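PDB 3BW2: 2-nitropropane dioxygenase from Streptomyces ansochromogenes, which probably acts as an FMN-dependent nitronate monooxygenase, using molecular oxygen to oxidise and denitrify alkyl nitronates such as propionate 3-nitronate. Local coordinates for residues V69-P74 with G131-E136; D244-G247 with H252-A255; A90-W95 with R284-Y289; V169-V174 with L197-Q202. All coordinates share one frame; numbering follows the deposited sequence.

Contact 1 of 4, residues V69-P74 with G131-E136. With FMN (flavin mononucleotide), chain B.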
loop_
_atom_site.group_PDB
_atom_site.type_symbol
_atom_site.label_atom_id
_atom_site.label_comp_id
_atom_site.label_asym_id
_atom_site.label_seq_id
_atom_site.Cartn_x
_atom_site.Cartn_y
_atom_site.Cartn_z
ATOM N N VAL A 69 -16.648 9.129 -16.032
ATOM C CA VAL A 69 -17.265 8.164 -16.937
ATOM C C VAL A 69 -16.414 6.899 -17.069
ATOM O O VAL A 69 -15.186 6.949 -16.956
ATOM C CB VAL A 69 -17.504 8.768 -18.347
ATOM C CG1 VAL A 69 -18.284 10.069 -18.233
ATOM C CG2 VAL A 69 -16.197 8.993 -19.045
ATOM N N PHE A 70 -17.076 5.765 -17.285
ATOM C CA PHE A 70 -16.377 4.492 -17.433
ATOM C C PHE A 70 -16.045 4.234 -18.896
ATOM O O PHE A 70 -16.855 4.512 -19.785
ATOM C CB PHE A 70 -17.234 3.329 -16.925
ATOM C CG PHE A 70 -17.550 3.386 -15.457
ATOM C CD1 PHE A 70 -16.808 4.185 -14.591
ATOM C CD2 PHE A 70 -18.559 2.583 -14.926
ATOM C CE1 PHE A 70 -17.064 4.181 -13.219
ATOM C CE2 PHE A 70 -18.823 2.572 -13.556
ATOM C CZ PHE A 70 -18.072 3.372 -12.702
ATOM N N MET A 71 -14.850 3.704 -19.139
ATOM C CA MET A 71 -14.425 3.379 -20.491
ATOM C C MET A 71 -15.147 2.113 -20.922
ATOM O O MET A 71 -15.378 1.214 -20.106
ATOM C CB MET A 71 -12.917 3.115 -20.542
ATOM C CG MET A 71 -12.044 4.310 -20.222
ATOM S SD MET A 71 -12.320 5.646 -21.395
ATOM C CE MET A 71 -11.908 4.840 -22.932
ATOM N N PRO A 72 -15.529 2.028 -22.207
ATOM C CA PRO A 72 -16.218 0.825 -22.677
ATOM C C PRO A 72 -15.283 -0.363 -22.472
ATOM O O PRO A 72 -14.064 -0.217 -22.558
ATOM C CB PRO A 72 -16.457 1.119 -24.157
ATOM C CG PRO A 72 -16.619 2.605 -24.180
ATOM C CD PRO A 72 -15.518 3.071 -23.247
ATOM N N GLN A 73 -15.846 -1.533 -22.192
ATOM C CA GLN A 73 -15.033 -2.719 -21.982
ATOM C C GLN A 73 -15.272 -3.727 -23.100
ATOM O O GLN A 73 -16.408 -3.969 -23.498
ATOM C CB GLN A 73 -15.361 -3.360 -20.628
ATOM C CG GLN A 73 -15.139 -2.454 -19.426
ATOM C CD GLN A 73 -13.722 -1.910 -19.347
ATOM O OE1 GLN A 73 -13.472 -0.742 -19.649
ATOM N NE2 GLN A 73 -12.786 -2.760 -18.946
ATOM N N PRO A 74 -14.195 -4.327 -23.625
ATOM C CA PRO A 74 -14.328 -5.311 -24.702
ATOM C C PRO A 74 -14.935 -6.612 -24.190
ATOM O O PRO A 74 -14.798 -6.949 -23.016
ATOM C CB PRO A 74 -12.892 -5.492 -25.174
ATOM C CG PRO A 74 -12.125 -5.365 -23.899
ATOM C CD PRO A 74 -12.781 -4.161 -23.243
ATOM N N GLY A 131 -9.383 2.635 -17.907
ATOM C CA GLY A 131 -8.683 2.810 -19.164
ATOM C C GLY A 131 -8.432 4.252 -19.548
ATOM O O GLY A 131 -8.671 5.166 -18.762
ATOM N N VAL A 132 -7.961 4.444 -20.777
ATOM C CA VAL A 132 -7.646 5.763 -21.305
ATOM C C VAL A 132 -8.417 6.027 -22.600
ATOM O O VAL A 132 -8.466 5.177 -23.491
ATOM C CB VAL A 132 -6.140 5.885 -21.633
ATOM C CG1 VAL A 132 -5.798 7.325 -21.973
ATOM C CG2 VAL A 132 -5.303 5.386 -20.466
ATOM N N PRO A 133 -9.025 7.213 -22.720
ATOM C CA PRO A 133 -9.789 7.583 -23.919
ATOM C C PRO A 133 -8.865 7.833 -25.112
ATOM O O PRO A 133 -7.678 8.103 -24.935
ATOM C CB PRO A 133 -10.495 8.874 -23.504
ATOM C CG PRO A 133 -10.511 8.817 -22.012
ATOM C CD PRO A 133 -9.178 8.232 -21.669
ATOM N N ASP A 134 -9.418 7.741 -26.321
ATOM C CA ASP A 134 -8.662 8.010 -27.537
ATOM C C ASP A 134 -8.166 9.441 -27.358
ATOM O O ASP A 134 -8.851 10.257 -26.737
ATOM C CB ASP A 134 -9.586 7.928 -28.752
ATOM C CG ASP A 134 -8.846 8.085 -30.060
ATOM O OD1 ASP A 134 -8.321 9.186 -30.337
ATOM O OD2 ASP A 134 -8.786 7.093 -30.815
ATOM N N ARG A 135 -6.989 9.760 -27.881
ATOM C CA ARG A 135 -6.471 11.113 -27.709
ATOM C C ARG A 135 -7.342 12.154 -28.400
ATOM O O ARG A 135 -7.220 13.341 -28.117
ATOM C CB ARG A 135 -5.029 11.214 -28.207
ATOM C CG ARG A 135 -4.866 11.028 -29.689
ATOM C CD ARG A 135 -3.394 11.083 -30.069
ATOM N NE ARG A 135 -3.213 11.002 -31.514
ATOM C CZ ARG A 135 -2.030 10.910 -32.115
ATOM N NH1 ARG A 135 -0.915 10.886 -31.393
ATOM N NH2 ARG A 135 -1.963 10.848 -33.439
ATOM N N GLU A 136 -8.219 11.711 -29.301
ATOM C CA GLU A 136 -9.122 12.637 -29.988
ATOM C C GLU A 136 -10.207 13.094 -29.011
ATOM O O GLU A 136 -10.685 14.227 -29.077
ATOM C CB GLU A 136 -9.777 11.965 -31.198
ATOM C CG GLU A 136 -8.883 11.815 -32.418
ATOM C CD GLU A 136 -8.422 13.149 -32.987
ATOM O OE1 GLU A 136 -9.110 14.175 -32.776
ATOM O OE2 GLU A 136 -7.372 13.169 -33.662
HETATM N N1 FMN B . -13.864 5.822 -9.057
HETATM C C2 FMN B . -14.325 6.185 -10.334
HETATM O O2 FMN B . -13.547 6.661 -11.156
HETATM N N3 FMN B . -15.657 6.019 -10.678
HETATM C C4 FMN B . -16.597 5.504 -9.801
HETATM O O4 FMN B . -17.785 5.381 -10.155
HETATM C C4A FMN B . -16.157 5.143 -8.498
HETATM N N5 FMN B . -17.053 4.644 -7.556
HETATM C C5A FMN B . -16.649 4.312 -6.261
HETATM C C6 FMN B . -17.605 3.830 -5.330
HETATM C C7 FMN B . -17.254 3.479 -3.980
HETATM C C7M FMN B . -18.380 3.764 -2.958
HETATM C C8 FMN B . -15.869 3.693 -3.631
HETATM C C8M FMN B . -15.415 4.066 -2.220
HETATM C C9 FMN B . -14.888 4.154 -4.565
HETATM C C9A FMN B . -15.277 4.473 -5.888
HETATM N N10 FMN B . -14.346 4.958 -6.846
HETATM C C10 FMN B . -14.776 5.308 -8.144
HETATM C "C1'" FMN B . -12.846 4.964 -6.543
HETATM C "C2'" FMN B . -12.458 6.409 -6.141
HETATM O "O2'" FMN B . -12.248 7.170 -7.321
HETATM C "C3'" FMN B . -11.122 6.470 -5.324
HETATM O "O3'" FMN B . -10.122 5.864 -6.143
HETATM C "C4'" FMN B . -11.162 5.730 -3.977
HETATM O "O4'" FMN B . -12.369 6.103 -3.312
HETATM C "C5'" FMN B . -9.934 6.113 -3.099
HETATM O "O5'" FMN B . -9.947 5.431 -1.813
HETATM P P FMN B . -10.676 5.922 -0.434
HETATM O O1P FMN B . -10.370 7.320 -0.856
HETATM O O2P FMN B . -9.641 4.987 0.163
HETATM O O3P FMN B . -11.921 5.295 -1.032
#

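Contact 2 of 4, residues D244-G247 with H252-A255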
loop_
_atom_site.group_PDB
_atom_site.type_symbol
_atom_site.label_atom_id
_atom_site.label_comp_id
_atom_site.label_asym_id
_atom_site.label_seq_id
_atom_site.Cartn_x
_atom_site.Cartn_y
_atom_site.Cartn_z
ATOM N N ASP A 244 -23.231 12.927 5.540
ATOM C CA ASP A 244 -24.683 12.978 5.428
ATOM C C ASP A 244 -25.207 13.116 4.002
ATOM O O ASP A 244 -26.198 12.482 3.655
ATOM C CB ASP A 244 -25.243 14.105 6.305
ATOM C CG ASP A 244 -24.958 13.884 7.784
ATOM O OD1 ASP A 244 -24.796 12.714 8.179
ATOM O OD2 ASP A 244 -24.909 14.868 8.555
ATOM N N GLU A 245 -24.545 13.925 3.175
ATOM C CA GLU A 245 -24.983 14.118 1.789
ATOM C C GLU A 245 -24.786 12.881 0.922
ATOM O O GLU A 245 -25.392 12.766 -0.149
ATOM C CB GLU A 245 -24.252 15.302 1.135
ATOM C CG GLU A 245 -24.631 16.668 1.693
ATOM C CD GLU A 245 -23.917 17.003 2.988
ATOM O OE1 GLU A 245 -23.202 16.131 3.534
ATOM O OE2 GLU A 245 -24.074 18.151 3.459
ATOM N N SER A 246 -23.931 11.967 1.374
ATOM C CA SER A 246 -23.678 10.737 0.633
ATOM C C SER A 246 -24.951 9.922 0.536
ATOM O O SER A 246 -25.689 9.786 1.516
ATOM C CB SER A 246 -22.605 9.893 1.321
ATOM O OG SER A 246 -22.617 8.578 0.797
ATOM N N GLY A 247 -25.201 9.365 -0.644
ATOM C CA GLY A 247 -26.400 8.575 -0.831
ATOM C C GLY A 247 -26.181 7.095 -0.595
ATOM O O GLY A 247 -27.029 6.282 -0.951
ATOM N N HIS A 252 -24.385 0.333 4.601
ATOM C CA HIS A 252 -23.057 0.527 4.038
ATOM C C HIS A 252 -22.295 1.552 4.881
ATOM O O HIS A 252 -21.135 1.343 5.233
ATOM C CB HIS A 252 -23.176 0.989 2.577
ATOM C CG HIS A 252 -21.877 0.995 1.833
ATOM N ND1 HIS A 252 -21.811 1.065 0.457
ATOM C CD2 HIS A 252 -20.594 0.962 2.268
ATOM C CE1 HIS A 252 -20.545 1.078 0.078
ATOM N NE2 HIS A 252 -19.787 1.018 1.158
ATOM N N LYS A 253 -22.949 2.660 5.214
ATOM C CA LYS A 253 -22.315 3.677 6.042
ATOM C C LYS A 253 -22.009 3.094 7.423
ATOM O O LYS A 253 -20.953 3.354 7.999
ATOM C CB LYS A 253 -23.227 4.897 6.200
ATOM C CG LYS A 253 -23.462 5.700 4.930
ATOM C CD LYS A 253 -24.326 6.922 5.221
ATOM C CE LYS A 253 -24.405 7.845 4.009
ATOM N NZ LYS A 253 -25.243 9.046 4.284
ATOM N N ARG A 254 -22.932 2.295 7.948
ATOM C CA ARG A 254 -22.756 1.695 9.269
ATOM C C ARG A 254 -21.604 0.696 9.325
ATOM O O ARG A 254 -20.880 0.625 10.317
ATOM C CB ARG A 254 -24.059 1.013 9.713
ATOM C CG ARG A 254 -25.189 1.993 10.050
ATOM C CD ARG A 254 -26.354 1.321 10.779
ATOM N NE ARG A 254 -27.192 0.508 9.900
ATOM C CZ ARG A 254 -28.149 0.997 9.113
ATOM N NH1 ARG A 254 -28.395 2.299 9.088
ATOM N NH2 ARG A 254 -28.863 0.181 8.353
ATOM N N ALA A 255 -21.430 -0.061 8.250
ATOM C CA ALA A 255 -20.382 -1.072 8.181
ATOM C C ALA A 255 -18.963 -0.517 8.295
ATOM O O ALA A 255 -18.089 -1.159 8.877
ATOM C CB ALA A 255 -20.527 -1.876 6.881
#

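Contact 3 of 4, residues A90-W95 with R284-Y289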
loop_
_atom_site.group_PDB
_atom_site.type_symbol
_atom_site.label_atom_id
_atom_site.label_comp_id
_atom_site.label_asym_id
_atom_site.label_seq_id
_atom_site.Cartn_x
_atom_site.Cartn_y
_atom_site.Cartn_z
ATOM N N ALA A 90 -26.611 -19.579 -7.646
ATOM C CA ALA A 90 -27.999 -20.033 -7.613
ATOM C C ALA A 90 -28.584 -19.929 -6.209
ATOM O O ALA A 90 -29.743 -19.551 -6.041
ATOM C CB ALA A 90 -28.095 -21.470 -8.111
ATOM N N GLY A 91 -27.778 -20.263 -5.204
ATOM C CA GLY A 91 -28.242 -20.188 -3.829
ATOM C C GLY A 91 -28.584 -18.766 -3.424
ATOM O O GLY A 91 -29.580 -18.528 -2.741
ATOM N N GLU A 92 -27.754 -17.817 -3.845
ATOM C CA GLU A 92 -27.977 -16.406 -3.532
ATOM C C GLU A 92 -29.292 -15.948 -4.165
ATOM O O GLU A 92 -30.091 -15.249 -3.537
ATOM C CB GLU A 92 -26.825 -15.551 -4.080
ATOM C CG GLU A 92 -25.429 -15.912 -3.556
ATOM C CD GLU A 92 -25.243 -15.601 -2.078
ATOM O OE1 GLU A 92 -26.080 -14.868 -1.505
ATOM O OE2 GLU A 92 -24.250 -16.078 -1.489
ATOM N N ALA A 93 -29.507 -16.347 -5.414
ATOM C CA ALA A 93 -30.720 -15.979 -6.134
ATOM C C ALA A 93 -31.964 -16.484 -5.397
ATOM O O ALA A 93 -32.933 -15.743 -5.206
ATOM C CB ALA A 93 -30.677 -16.550 -7.549
ATOM N N ALA A 94 -31.932 -17.746 -4.986
ATOM C CA ALA A 94 -33.055 -18.341 -4.268
ATOM C C ALA A 94 -33.277 -17.641 -2.925
ATOM O O ALA A 94 -34.407 -17.294 -2.576
ATOM C CB ALA A 94 -32.801 -19.826 -4.045
ATOM N N TRP A 95 -32.196 -17.429 -2.180
ATOM C CA TRP A 95 -32.287 -16.779 -0.877
ATOM C C TRP A 95 -32.865 -15.371 -0.955
ATOM O O TRP A 95 -33.774 -15.024 -0.205
ATOM C CB TRP A 95 -30.912 -16.730 -0.206
ATOM C CG TRP A 95 -30.966 -16.142 1.173
ATOM C CD1 TRP A 95 -30.604 -14.879 1.545
ATOM C CD2 TRP A 95 -31.466 -16.780 2.354
ATOM N NE1 TRP A 95 -30.849 -14.689 2.885
ATOM C CE2 TRP A 95 -31.378 -15.841 3.407
ATOM C CE3 TRP A 95 -31.983 -18.055 2.626
ATOM C CZ2 TRP A 95 -31.789 -16.136 4.715
ATOM C CZ3 TRP A 95 -32.391 -18.349 3.928
ATOM C CH2 TRP A 95 -32.291 -17.391 4.954
ATOM N N ARG A 284 -16.557 -13.646 1.322
ATOM C CA ARG A 284 -15.928 -14.865 1.818
ATOM C C ARG A 284 -16.338 -16.093 1.009
ATOM O O ARG A 284 -15.511 -16.945 0.693
ATOM C CB ARG A 284 -16.285 -15.094 3.292
ATOM C CG ARG A 284 -15.473 -14.268 4.278
ATOM C CD ARG A 284 -15.797 -14.664 5.712
ATOM N NE ARG A 284 -17.062 -14.095 6.164
ATOM C CZ ARG A 284 -17.201 -12.853 6.620
ATOM N NH1 ARG A 284 -16.149 -12.048 6.696
ATOM N NH2 ARG A 284 -18.395 -12.409 6.995
ATOM N N GLU A 285 -17.617 -16.171 0.660
ATOM C CA GLU A 285 -18.134 -17.313 -0.082
ATOM C C GLU A 285 -17.804 -17.394 -1.565
ATOM O O GLU A 285 -17.439 -18.459 -2.061
ATOM C CB GLU A 285 -19.653 -17.388 0.071
ATOM C CG GLU A 285 -20.127 -17.912 1.409
ATOM C CD GLU A 285 -21.636 -18.042 1.469
ATOM O OE1 GLU A 285 -22.229 -18.558 0.496
ATOM O OE2 GLU A 285 -22.229 -17.637 2.490
ATOM N N HIS A 286 -17.932 -16.278 -2.274
ATOM C CA HIS A 286 -17.704 -16.268 -3.714
ATOM C C HIS A 286 -16.404 -15.626 -4.186
ATOM O O HIS A 286 -15.960 -15.867 -5.309
ATOM C CB HIS A 286 -18.895 -15.590 -4.385
ATOM C CG HIS A 286 -20.216 -16.106 -3.908
ATOM N ND1 HIS A 286 -20.651 -17.388 -4.167
ATOM C CD2 HIS A 286 -21.178 -15.529 -3.148
ATOM C CE1 HIS A 286 -21.822 -17.580 -3.588
ATOM N NE2 HIS A 286 -22.164 -16.467 -2.962
ATOM N N GLY A 287 -15.797 -14.811 -3.334
ATOM C CA GLY A 287 -14.554 -14.159 -3.703
ATOM C C GLY A 287 -13.484 -15.075 -4.283
ATOM O O GLY A 287 -12.925 -14.772 -5.338
ATOM N N PRO A 288 -13.180 -16.207 -3.628
ATOM C CA PRO A 288 -12.161 -17.150 -4.104
ATOM C C PRO A 288 -12.415 -17.745 -5.487
ATOM O O PRO A 288 -11.494 -18.242 -6.131
ATOM C CB PRO A 288 -12.164 -18.238 -3.028
ATOM C CG PRO A 288 -12.629 -17.519 -1.807
ATOM C CD PRO A 288 -13.745 -16.666 -2.348
ATOM N N TYR A 289 -13.655 -17.684 -5.958
ATOM C CA TYR A 289 -13.985 -18.285 -7.243
ATOM C C TYR A 289 -14.459 -17.314 -8.314
ATOM O O TYR A 289 -14.744 -17.724 -9.441
ATOM C CB TYR A 289 -15.045 -19.364 -7.005
ATOM C CG TYR A 289 -14.730 -20.200 -5.783
ATOM C CD1 TYR A 289 -13.683 -21.124 -5.799
ATOM C CD2 TYR A 289 -15.416 -20.004 -4.583
ATOM C CE1 TYR A 289 -13.322 -21.826 -4.648
ATOM C CE2 TYR A 289 -15.062 -20.701 -3.423
ATOM C CZ TYR A 289 -14.012 -21.607 -3.465
ATOM O OH TYR A 289 -13.631 -22.274 -2.322
#

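Contact 4 of 4, residues V169-V174 with L197-Q202. With FMN (flavin mononucleotide), chain B.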
loop_
_atom_site.group_PDB
_atom_site.type_symbol
_atom_site.label_atom_id
_atom_site.label_comp_id
_atom_site.label_asym_id
_atom_site.label_seq_id
_atom_site.Cartn_x
_atom_site.Cartn_y
_atom_site.Cartn_z
ATOM N N VAL A 169 -3.173 13.011 -14.057
ATOM C CA VAL A 169 -3.377 11.595 -13.827
ATOM C C VAL A 169 -3.728 11.382 -12.364
ATOM O O VAL A 169 -3.184 12.049 -11.479
ATOM C CB VAL A 169 -2.099 10.784 -14.170
ATOM C CG1 VAL A 169 -0.909 11.316 -13.380
ATOM C CG2 VAL A 169 -2.323 9.299 -13.868
ATOM N N ILE A 170 -4.660 10.472 -12.114
ATOM C CA ILE A 170 -5.047 10.146 -10.749
ATOM C C ILE A 170 -4.282 8.883 -10.373
ATOM O O ILE A 170 -4.558 7.810 -10.900
ATOM C CB ILE A 170 -6.550 9.847 -10.639
ATOM C CG1 ILE A 170 -7.364 11.067 -11.089
ATOM C CG2 ILE A 170 -6.893 9.466 -9.202
ATOM C CD1 ILE A 170 -8.844 10.775 -11.295
ATOM N N ALA A 171 -3.310 9.011 -9.477
ATOM C CA ALA A 171 -2.531 7.857 -9.040
ATOM C C ALA A 171 -3.309 7.190 -7.917
ATOM O O ALA A 171 -3.304 7.658 -6.779
ATOM C CB ALA A 171 -1.145 8.300 -8.549
ATOM N N GLN A 172 -3.992 6.103 -8.253
ATOM C CA GLN A 172 -4.798 5.376 -7.284
ATOM C C GLN A 172 -4.026 4.188 -6.716
ATOM O O GLN A 172 -3.711 3.239 -7.436
ATOM C CB GLN A 172 -6.090 4.892 -7.943
ATOM C CG GLN A 172 -6.998 4.085 -7.026
ATOM C CD GLN A 172 -7.989 3.254 -7.807
ATOM O OE1 GLN A 172 -7.613 2.559 -8.756
ATOM N NE2 GLN A 172 -9.264 3.307 -7.412
ATOM N N GLY A 173 -3.734 4.251 -5.419
ATOM C CA GLY A 173 -2.993 3.188 -4.763
ATOM C C GLY A 173 -3.822 1.959 -4.433
ATOM O O GLY A 173 -5.047 1.954 -4.578
ATOM N N VAL A 174 -3.147 0.916 -3.966
ATOM C CA VAL A 174 -3.811 -0.337 -3.633
ATOM C C VAL A 174 -4.797 -0.195 -2.469
ATOM O O VAL A 174 -5.740 -0.979 -2.350
ATOM C CB VAL A 174 -2.762 -1.438 -3.300
ATOM C CG1 VAL A 174 -2.154 -1.188 -1.931
ATOM C CG2 VAL A 174 -3.400 -2.809 -3.372
ATOM N N LEU A 197 1.921 5.618 -1.412
ATOM C CA LEU A 197 3.144 6.396 -1.219
ATOM C C LEU A 197 4.225 6.005 -2.225
ATOM O O LEU A 197 5.013 6.845 -2.673
ATOM C CB LEU A 197 3.673 6.227 0.212
ATOM C CG LEU A 197 4.925 7.033 0.578
ATOM C CD1 LEU A 197 4.691 8.514 0.311
ATOM C CD2 LEU A 197 5.268 6.807 2.044
ATOM N N SER A 198 4.261 4.730 -2.584
ATOM C CA SER A 198 5.247 4.258 -3.538
ATOM C C SER A 198 4.792 4.604 -4.960
ATOM O O SER A 198 5.574 5.102 -5.771
ATOM C CB SER A 198 5.440 2.751 -3.382
ATOM O OG SER A 198 6.494 2.296 -4.208
ATOM N N LEU A 199 3.521 4.355 -5.256
ATOM C CA LEU A 199 2.986 4.656 -6.581
ATOM C C LEU A 199 3.125 6.142 -6.913
ATOM O O LEU A 199 3.493 6.508 -8.034
ATOM C CB LEU A 199 1.507 4.254 -6.675
ATOM C CG LEU A 199 0.814 4.625 -7.995
ATOM C CD1 LEU A 199 1.517 3.930 -9.168
ATOM C CD2 LEU A 199 -0.654 4.228 -7.939
ATOM N N LEU A 200 2.821 6.994 -5.941
ATOM C CA LEU A 200 2.911 8.436 -6.148
ATOM C C LEU A 200 4.309 8.875 -6.577
ATOM O O LEU A 200 4.463 9.631 -7.538
ATOM C CB LEU A 200 2.504 9.183 -4.876
ATOM C CG LEU A 200 2.609 10.709 -4.927
ATOM C CD1 LEU A 200 1.830 11.252 -6.125
ATOM C CD2 LEU A 200 2.070 11.294 -3.631
ATOM N N ALA A 201 5.326 8.391 -5.870
ATOM C CA ALA A 201 6.704 8.749 -6.187
ATOM C C ALA A 201 7.094 8.269 -7.580
ATOM O O ALA A 201 7.747 8.992 -8.332
ATOM C CB ALA A 201 7.654 8.160 -5.141
ATOM N N GLN A 202 6.689 7.046 -7.918
ATOM C CA GLN A 202 6.995 6.469 -9.223
ATOM C C GLN A 202 6.317 7.260 -10.344
ATOM O O GLN A 202 6.937 7.571 -11.360
ATOM C CB GLN A 202 6.529 5.009 -9.287
ATOM C CG GLN A 202 7.292 4.036 -8.390
ATOM C CD GLN A 202 6.765 2.613 -8.512
ATOM O OE1 GLN A 202 6.774 2.024 -9.596
ATOM N NE2 GLN A 202 6.300 2.056 -7.402
HETATM N N1 FMN B . -13.864 5.822 -9.057
HETATM C C2 FMN B . -14.325 6.185 -10.334
HETATM O O2 FMN B . -13.547 6.661 -11.156
HETATM N N3 FMN B . -15.657 6.019 -10.678
HETATM C C4 FMN B . -16.597 5.504 -9.801
HETATM O O4 FMN B . -17.785 5.381 -10.155
HETATM C C4A FMN B . -16.157 5.143 -8.498
HETATM N N5 FMN B . -17.053 4.644 -7.556
HETATM C C5A FMN B . -16.649 4.312 -6.261
HETATM C C6 FMN B . -17.605 3.830 -5.330
HETATM C C7 FMN B . -17.254 3.479 -3.980
HETATM C C7M FMN B . -18.380 3.764 -2.958
HETATM C C8 FMN B . -15.869 3.693 -3.631
HETATM C C8M FMN B . -15.415 4.066 -2.220
HETATM C C9 FMN B . -14.888 4.154 -4.565
HETATM C C9A FMN B . -15.277 4.473 -5.888
HETATM N N10 FMN B . -14.346 4.958 -6.846
HETATM C C10 FMN B . -14.776 5.308 -8.144
HETATM C "C1'" FMN B . -12.846 4.964 -6.543
HETATM C "C2'" FMN B . -12.458 6.409 -6.141
HETATM O "O2'" FMN B . -12.248 7.170 -7.321
HETATM C "C3'" FMN B . -11.122 6.470 -5.324
HETATM O "O3'" FMN B . -10.122 5.864 -6.143
HETATM C "C4'" FMN B . -11.162 5.730 -3.977
HETATM O "O4'" FMN B . -12.369 6.103 -3.312
HETATM C "C5'" FMN B . -9.934 6.113 -3.099
HETATM O "O5'" FMN B . -9.947 5.431 -1.813
HETATM P P FMN B . -10.676 5.922 -0.434
HETATM O O1P FMN B . -10.370 7.320 -0.856
HETATM O O2P FMN B . -9.641 4.987 0.163
HETATM O O3P FMN B . -11.921 5.295 -1.032
#

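Contact 1 of 4, residues V69-P74 with G131-E136
Met71 of segment 69-74 lies against Gly131, Val132 and Pro133 of segment 131-136, just past the C-terminal ends of two neighbouring parallel strands of the TIM barrel, 65-70 and 125-129. The contact across the segments is apolar. Met71 SD sits 3.7 Å from Pro133 CG, and the two side chains cross at about a right angle. The methionine chain is bent at both chi2 (-61°) and chi3 (-59°), which folds CE back to 3.5 Å from Val132 O. Nearer the backbone, Met71 CG lies 3.7 Å from Gly131 C. The backbone of Gly131 takes a conformation open mainly to glycine. Phe128 and Tyr111 also touch both Met71 and Pro133.

Polar bonding lies within and beside the segments. Asp134 is the N-cap of helix 135-143 and accepts from Glu136 N through OD1 at 2.7 Å. The backbone of Met71 pairs with His129 of the next strand.

The cofactor is met on the other side of the strand. Phe70 belongs to the FMN pocket and points away from segment 131-136. Its ring presents an edge to the flavin, with CZ 3.3 Å from FMN O4.

Contact 2 of 4, residues D244-G247 with H252-A255
Lys253 spans the gap between helix 250-255 and the loop at 244-247, and it carries most of the buried surface. Its chain is fully extended beyond CG, with chi2 to chi4 all near 180°. This reach is needed because the nearest CA atoms, those of Ser246 and Lys253, are 9.0 Å apart. At its end, NZ donates a hydrogen bond to Ser246 O at 2.9 Å. The ammonium group comes in tilted 33° from the plane of that carbonyl. A second bond runs from NZ to Thr243 O, so two main-chain oxygens of the same loop grip the charge.

Ser246 is the second main partner. It is buried, and its CB lies 3.8 Å from Lys253 CE, with OG at 3.7 Å from the same carbon. The hydroxyl does not bond to the lysine. It is hydrogen-bonded to Leu241 O at the end of helix 238-241 and to Ala248 N, which probably limits its rotation.

Asp244 adds a smaller share at the edge. Its O is 3.6 Å from Lys253 NZ. Its carboxylate stays further off, with OD1 5.4 Å from NZ, and may add a mild electrostatic attraction.

The contact closes the short connection between helices 238-241 and 250-255. Glu245 turns the other way and packs on Leu27 and Ala30 of helix 25-33.

Contact 3 of 4, residues A90-W95 with R284-Y289
His286 and Glu92 reach toward each other from opposite directions and form a His-carboxylate hydrogen bond that joins helix 281-286 to the short helix 90-95. The bond from His286 NE2 to Glu92 OE2 is 2.6 Å long and nearly straight, at 175°. The oxygen lies in the imidazole plane. OE2 is met on its anti side, by a donor somewhat out of the carboxylate plane, and the carboxylate and ring planes stand 78° apart. The bend at chi2 (-68°) turns the Glu92 carboxylate so that OE2 meets the ring; Glu92 CG lies 3.4 Å from His286 NE2.

Arg281, outside both segments, stands in the next shell. Its NH1 is salt-bridged to Glu92 OE2 and to Glu285 OE2. These two carboxylates come close, with Glu92 OE2 3.8 Å from Glu285 OE1, and the shared arginine probably offsets their repulsion. The ring of His286 also touches Tyr85 of helix 81-88 and meets the ring of Phe282. The site lies away from the FMN pocket. Glu285 CB covers one face of the imidazole, over its centre and 4.0 Å above the ring plane.

Contact 4 of 4, residues V169-V174 with L197-Q202
One methyl group, Leu199 CD2, makes all the close contacts between segments 197-202 and 169-174. It comes to 3.3 Å from Gln172 O, a near approach of a methyl to a main-chain oxygen. The same CD2 lies 4.1 Å from Ala171 CB and 4.0 Å from Gly173 N. Leu199 CG is anti to its own main-chain nitrogen (chi1 176°); with chi2 near 60°, this carries CD2 to the end of the strand.

Strand 168-172 and helix 196-206 form a beta-alpha unit of the TIM barrel, with the short strand 178-179 in the connection between them. Ala171 faces the helix, while Gln172 points away from it to the cofactor side. Gln172 NE2 donates to FMN O3' at 3.0 Å, with an angle of 142°. NE2 also bonds to His179 O, and OE1 accepts from Gly181 N, so both ends of the amide are held.

On the helix, Gln202 NE2 donates to Ser198 OG at 3.2 Å. Leu197 O is hydrogen-bonded to Gln222 of the second subunit.

In the fold
Contacts 1 and 4 both reach the parallel barrel sheet and both touch FMN; the centres of the two contacts are about 20 Å apart. Both are apolar across their segments, but contact 4 is fully buried while contact 1 is only partly so. Contact 2, also partly buried, lies across the chain's centre from both and ties a loop to a helix through a lysine and main-chain oxygens. Contact 3 is farthest from the centre, about 25 Å, yet its bond is buried; it joins two helices by a histidine and a carboxylate. Its segments bracket contacts 2 and 4 in sequence. Only contact 4 has a second subunit alongside.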